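Side-chain contacts in MmeI (Methylophilus methylotrophus, PDB 5HR4), which binds DNA as a Type IIL restriction-modification enzyme and probably transfers a methyl group from S-adenosyl-L-methionine to the N6 of adenine: residues D174-V179 / K273-A278; T216-L219 / D224-H227. One frame throughout, in Å; residues are numbered along the deposited sequence.

Contact 1: D174-V179 / K273-A278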
# COMPACT_ATOMS: atom_id res chain seq x y z
N ASP A 174 -1.52 -25.87 -5.16
CA ASP A 174 -1.60 -26.32 -3.77
C ASP A 174 -2.01 -27.78 -3.66
O ASP A 174 -1.61 -28.47 -2.71
CB ASP A 174 -2.58 -25.43 -2.98
CG ASP A 174 -2.06 -24.01 -2.79
OD1 ASP A 174 -0.82 -23.78 -2.84
OD2 ASP A 174 -2.91 -23.10 -2.58
N THR A 175 -2.80 -28.29 -4.62
CA THR A 175 -3.13 -29.71 -4.63
C THR A 175 -1.88 -30.56 -4.87
O THR A 175 -1.67 -31.58 -4.21
CB THR A 175 -4.17 -29.98 -5.71
OG1 THR A 175 -5.24 -29.04 -5.56
CG2 THR A 175 -4.71 -31.40 -5.62
N LEU A 176 -1.05 -30.16 -5.84
CA LEU A 176 0.25 -30.78 -6.01
C LEU A 176 1.12 -30.58 -4.78
O LEU A 176 1.81 -31.52 -4.35
CB LEU A 176 0.93 -30.20 -7.24
CG LEU A 176 0.73 -31.01 -8.51
CD1 LEU A 176 1.07 -30.17 -9.73
CD2 LEU A 176 1.62 -32.26 -8.44
N LYS A 177 1.12 -29.39 -4.19
CA LYS A 177 1.95 -29.18 -3.01
C LYS A 177 1.57 -30.17 -1.91
O LYS A 177 2.45 -30.75 -1.26
CB LYS A 177 1.84 -27.74 -2.51
CG LYS A 177 2.78 -27.42 -1.34
CD LYS A 177 2.83 -25.94 -1.00
CE LYS A 177 1.51 -25.48 -0.41
NZ LYS A 177 1.67 -24.97 0.99
N LEU A 178 0.27 -30.42 -1.73
CA LEU A 178 -0.15 -31.22 -0.59
C LEU A 178 0.28 -32.68 -0.69
O LEU A 178 0.37 -33.35 0.34
CB LEU A 178 -1.67 -31.16 -0.41
CG LEU A 178 -2.20 -29.83 0.15
CD1 LEU A 178 -3.61 -29.98 0.70
CD2 LEU A 178 -1.26 -29.23 1.21
N VAL A 179 0.56 -33.19 -1.89
CA VAL A 179 1.01 -34.58 -2.00
C VAL A 179 2.52 -34.67 -1.92
O VAL A 179 3.09 -35.75 -2.09
CB VAL A 179 0.50 -35.25 -3.29
CG1 VAL A 179 -0.98 -34.97 -3.49
CG2 VAL A 179 1.33 -34.83 -4.51
N LYS A 273 -7.38 -38.66 -11.08
CA LYS A 273 -8.47 -38.30 -11.99
C LYS A 273 -8.79 -36.81 -11.90
O LYS A 273 -8.85 -36.12 -12.92
CB LYS A 273 -9.70 -39.16 -11.67
CG LYS A 273 -10.87 -39.01 -12.63
CD LYS A 273 -11.76 -40.25 -12.62
CE LYS A 273 -13.05 -40.02 -13.39
NZ LYS A 273 -13.88 -38.98 -12.70
N ALA A 274 -8.97 -36.29 -10.68
CA ALA A 274 -9.45 -34.92 -10.54
C ALA A 274 -8.38 -33.91 -10.92
O ALA A 274 -8.71 -32.83 -11.45
CB ALA A 274 -9.91 -34.67 -9.10
N MET A 275 -7.10 -34.20 -10.63
CA MET A 275 -6.03 -33.30 -11.04
C MET A 275 -5.86 -33.32 -12.55
O MET A 275 -5.48 -32.31 -13.15
CB MET A 275 -4.70 -33.65 -10.37
CG MET A 275 -4.65 -33.49 -8.86
SD MET A 275 -3.36 -34.56 -8.12
CE MET A 275 -1.95 -33.45 -8.14
N ARG A 276 -6.12 -34.46 -13.18
CA ARG A 276 -6.08 -34.49 -14.64
C ARG A 276 -7.22 -33.66 -15.22
O ARG A 276 -7.02 -32.91 -16.18
CB ARG A 276 -6.14 -35.92 -15.15
CG ARG A 276 -6.01 -35.99 -16.66
CD ARG A 276 -5.78 -37.41 -17.09
NE ARG A 276 -6.00 -37.61 -18.51
CZ ARG A 276 -7.18 -37.88 -19.05
NH1 ARG A 276 -8.26 -37.97 -18.28
NH2 ARG A 276 -7.27 -38.06 -20.36
N GLU A 277 -8.41 -33.77 -14.64
CA GLU A 277 -9.54 -33.03 -15.17
C GLU A 277 -9.35 -31.54 -14.96
O GLU A 277 -9.60 -30.75 -15.87
CB GLU A 277 -10.84 -33.52 -14.54
CG GLU A 277 -11.22 -34.89 -15.08
CD GLU A 277 -12.49 -35.43 -14.47
OE1 GLU A 277 -13.03 -34.81 -13.52
OE2 GLU A 277 -12.95 -36.48 -14.97
N ALA A 278 -8.85 -31.14 -13.78
CA ALA A 278 -8.53 -29.74 -13.54
C ALA A 278 -7.58 -29.18 -14.60
O ALA A 278 -7.76 -28.05 -15.07
CB ALA A 278 -7.94 -29.56 -12.14

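Contact 2: T216-L219 / D224-H227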
# COMPACT_ATOMS: atom_id res chain seq x y z
N THR A 216 -5.60 -37.97 -25.46
CA THR A 216 -5.52 -39.18 -26.28
C THR A 216 -4.43 -40.14 -25.83
O THR A 216 -4.60 -41.36 -25.95
CB THR A 216 -5.29 -38.80 -27.75
OG1 THR A 216 -4.02 -38.15 -27.90
CG2 THR A 216 -6.38 -37.85 -28.25
N LYS A 217 -3.31 -39.64 -25.31
CA LYS A 217 -2.20 -40.49 -24.93
C LYS A 217 -2.08 -40.67 -23.42
O LYS A 217 -1.10 -41.26 -22.96
CB LYS A 217 -0.90 -39.93 -25.51
CG LYS A 217 -0.86 -39.94 -27.04
CD LYS A 217 0.46 -40.50 -27.59
CE LYS A 217 0.46 -42.03 -27.65
NZ LYS A 217 1.52 -42.56 -28.55
N THR A 218 -3.06 -40.22 -22.65
CA THR A 218 -2.99 -40.22 -21.19
C THR A 218 -4.23 -40.87 -20.60
O THR A 218 -5.35 -40.60 -21.05
CB THR A 218 -2.82 -38.79 -20.65
OG1 THR A 218 -1.48 -38.36 -20.87
CG2 THR A 218 -3.12 -38.74 -19.18
N LEU A 219 -4.02 -41.71 -19.59
CA LEU A 219 -5.08 -42.50 -19.00
C LEU A 219 -6.06 -41.63 -18.21
O LEU A 219 -5.69 -40.60 -17.63
CB LEU A 219 -4.50 -43.57 -18.07
CG LEU A 219 -3.90 -44.87 -18.62
CD1 LEU A 219 -3.67 -45.81 -17.46
CD2 LEU A 219 -4.81 -45.49 -19.69
N ASP A 224 -0.74 -42.22 -15.28
CA ASP A 224 0.43 -42.09 -16.14
C ASP A 224 0.72 -40.65 -16.58
O ASP A 224 1.70 -40.43 -17.30
CB ASP A 224 0.28 -43.00 -17.37
CG ASP A 224 -0.80 -42.52 -18.35
OD1 ASP A 224 -1.73 -41.78 -17.94
OD2 ASP A 224 -0.73 -42.91 -19.53
N LEU A 225 -0.09 -39.68 -16.17
CA LEU A 225 0.03 -38.34 -16.75
C LEU A 225 1.40 -37.73 -16.48
O LEU A 225 1.96 -37.05 -17.35
CB LEU A 225 -1.06 -37.43 -16.22
CG LEU A 225 -0.89 -35.97 -16.64
CD1 LEU A 225 -0.94 -35.83 -18.17
CD2 LEU A 225 -1.98 -35.17 -15.97
N ALA A 226 1.94 -37.94 -15.28
CA ALA A 226 3.17 -37.23 -14.94
C ALA A 226 4.37 -37.80 -15.66
O ALA A 226 5.37 -37.08 -15.83
CB ALA A 226 3.40 -37.25 -13.44
N HIS A 227 4.31 -39.07 -16.10
CA HIS A 227 5.41 -39.60 -16.90
C HIS A 227 5.47 -38.89 -18.23
O HIS A 227 6.53 -38.41 -18.64
CB HIS A 227 5.26 -41.12 -17.13
CG HIS A 227 4.87 -41.90 -15.92
ND1 HIS A 227 5.36 -41.63 -14.66
CD2 HIS A 227 4.03 -42.96 -15.78
CE1 HIS A 227 4.83 -42.48 -13.79
NE2 HIS A 227 4.02 -43.30 -14.45

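Contact 1: D174-V179 / K273-A278
Thr175 meets Met275 through its methyl group, CG2 lying 3.9 Å from Met275 CG. The two side chains run past one another in opposite senses, and their backbones are 7.9 Å apart from CA to CA. Threonine's CG2 stands anti to its backbone N, which places OG1 beside that N (chi1 -50°). There OG1 hydrogen-bonds Lys171 O, one turn back in the same helix, so the polar branch is spent locally and the methyl is what the neighbouring helix meets. One residue on, Leu176 is met near its branch point: Met275 CE reaches to 3.6 Å from Leu176 CG and 3.8 Å from Leu176 CD2. The methionine gets there by a bend at its thioether, where chi3 of 91° swings CE out of line with the rest of the chain. A single long apolar side chain therefore spans the gap, CG on the threonine and CE on the leucine, and no hydrogen bond crosses. Together the two segments bury just 145 Å². Leu176 of helix 163-178 also packs on Tyr181 and on Leu186 of helix 183-200, so this one leucine touches both that helix and, through Met275, helix 273-283.

Contact 2: T216-L219 / D224-H227
The carboxylate of Asp224 is the flat group here, and Leu219 meets it both at an edge and on a face. At the edge, Leu219 N donates to Asp224 OD1 at 2.8 Å, on the syn side and 16° out of the carboxylate plane, with an N-H...O angle of 158°. A second, weak bond runs from the same N to Asp224 OD2 at 3.5 Å. Over one face sits the leucine side chain, Leu219 CG being 3.8 Å from Asp224 OD2. Beyond OD1, and displaced to the other side of the plane, comes the methyl of Thr218, whose CG2 is 3.6 Å from Asp224 OD1. With chi1 of Asp224 at 70°, CG stands between the backbone N and the carbonyl carbon, and from there OD1 can accept from Leu219 N. Alongside, Leu225 CD1 packs 3.7 Å from Thr218 OG1. With an alanine in place of Asp224 the carboxylate is gone, and Leu219 N would probably lose the acceptor that holds it to the start of the next helix. This is an Asp side-chain-to-backbone hydrogen bond across the short turn between two consecutive helices of the helicase spacer region, joining Leu219, in the loop that follows helix 209-217, to Asp224, just before helix 225-235.

In the fold
Contacts 1 and 2 have their centres 14 Å apart, in a helical region well away from the centre of the chain. Along the sequence, residues 174-179 come first, then both segments of contact 2, then 273-278, so the short connection between two helices falls within the longer excursion that contact 1 brings back together. Helix 273-283 ties them: Met275 packs on helix 163-178, while Arg276 leaves on another side, its NE 3.1 Å from Leu219 O and its NH2 hydrogen-bonded to Ile214 O in helix 209-217. It thus joins the N-terminal family region, holding 174-179, to the helicase spacer, holding contact 2. Helix 273-283 itself ends at Cys283, a calcium ligand.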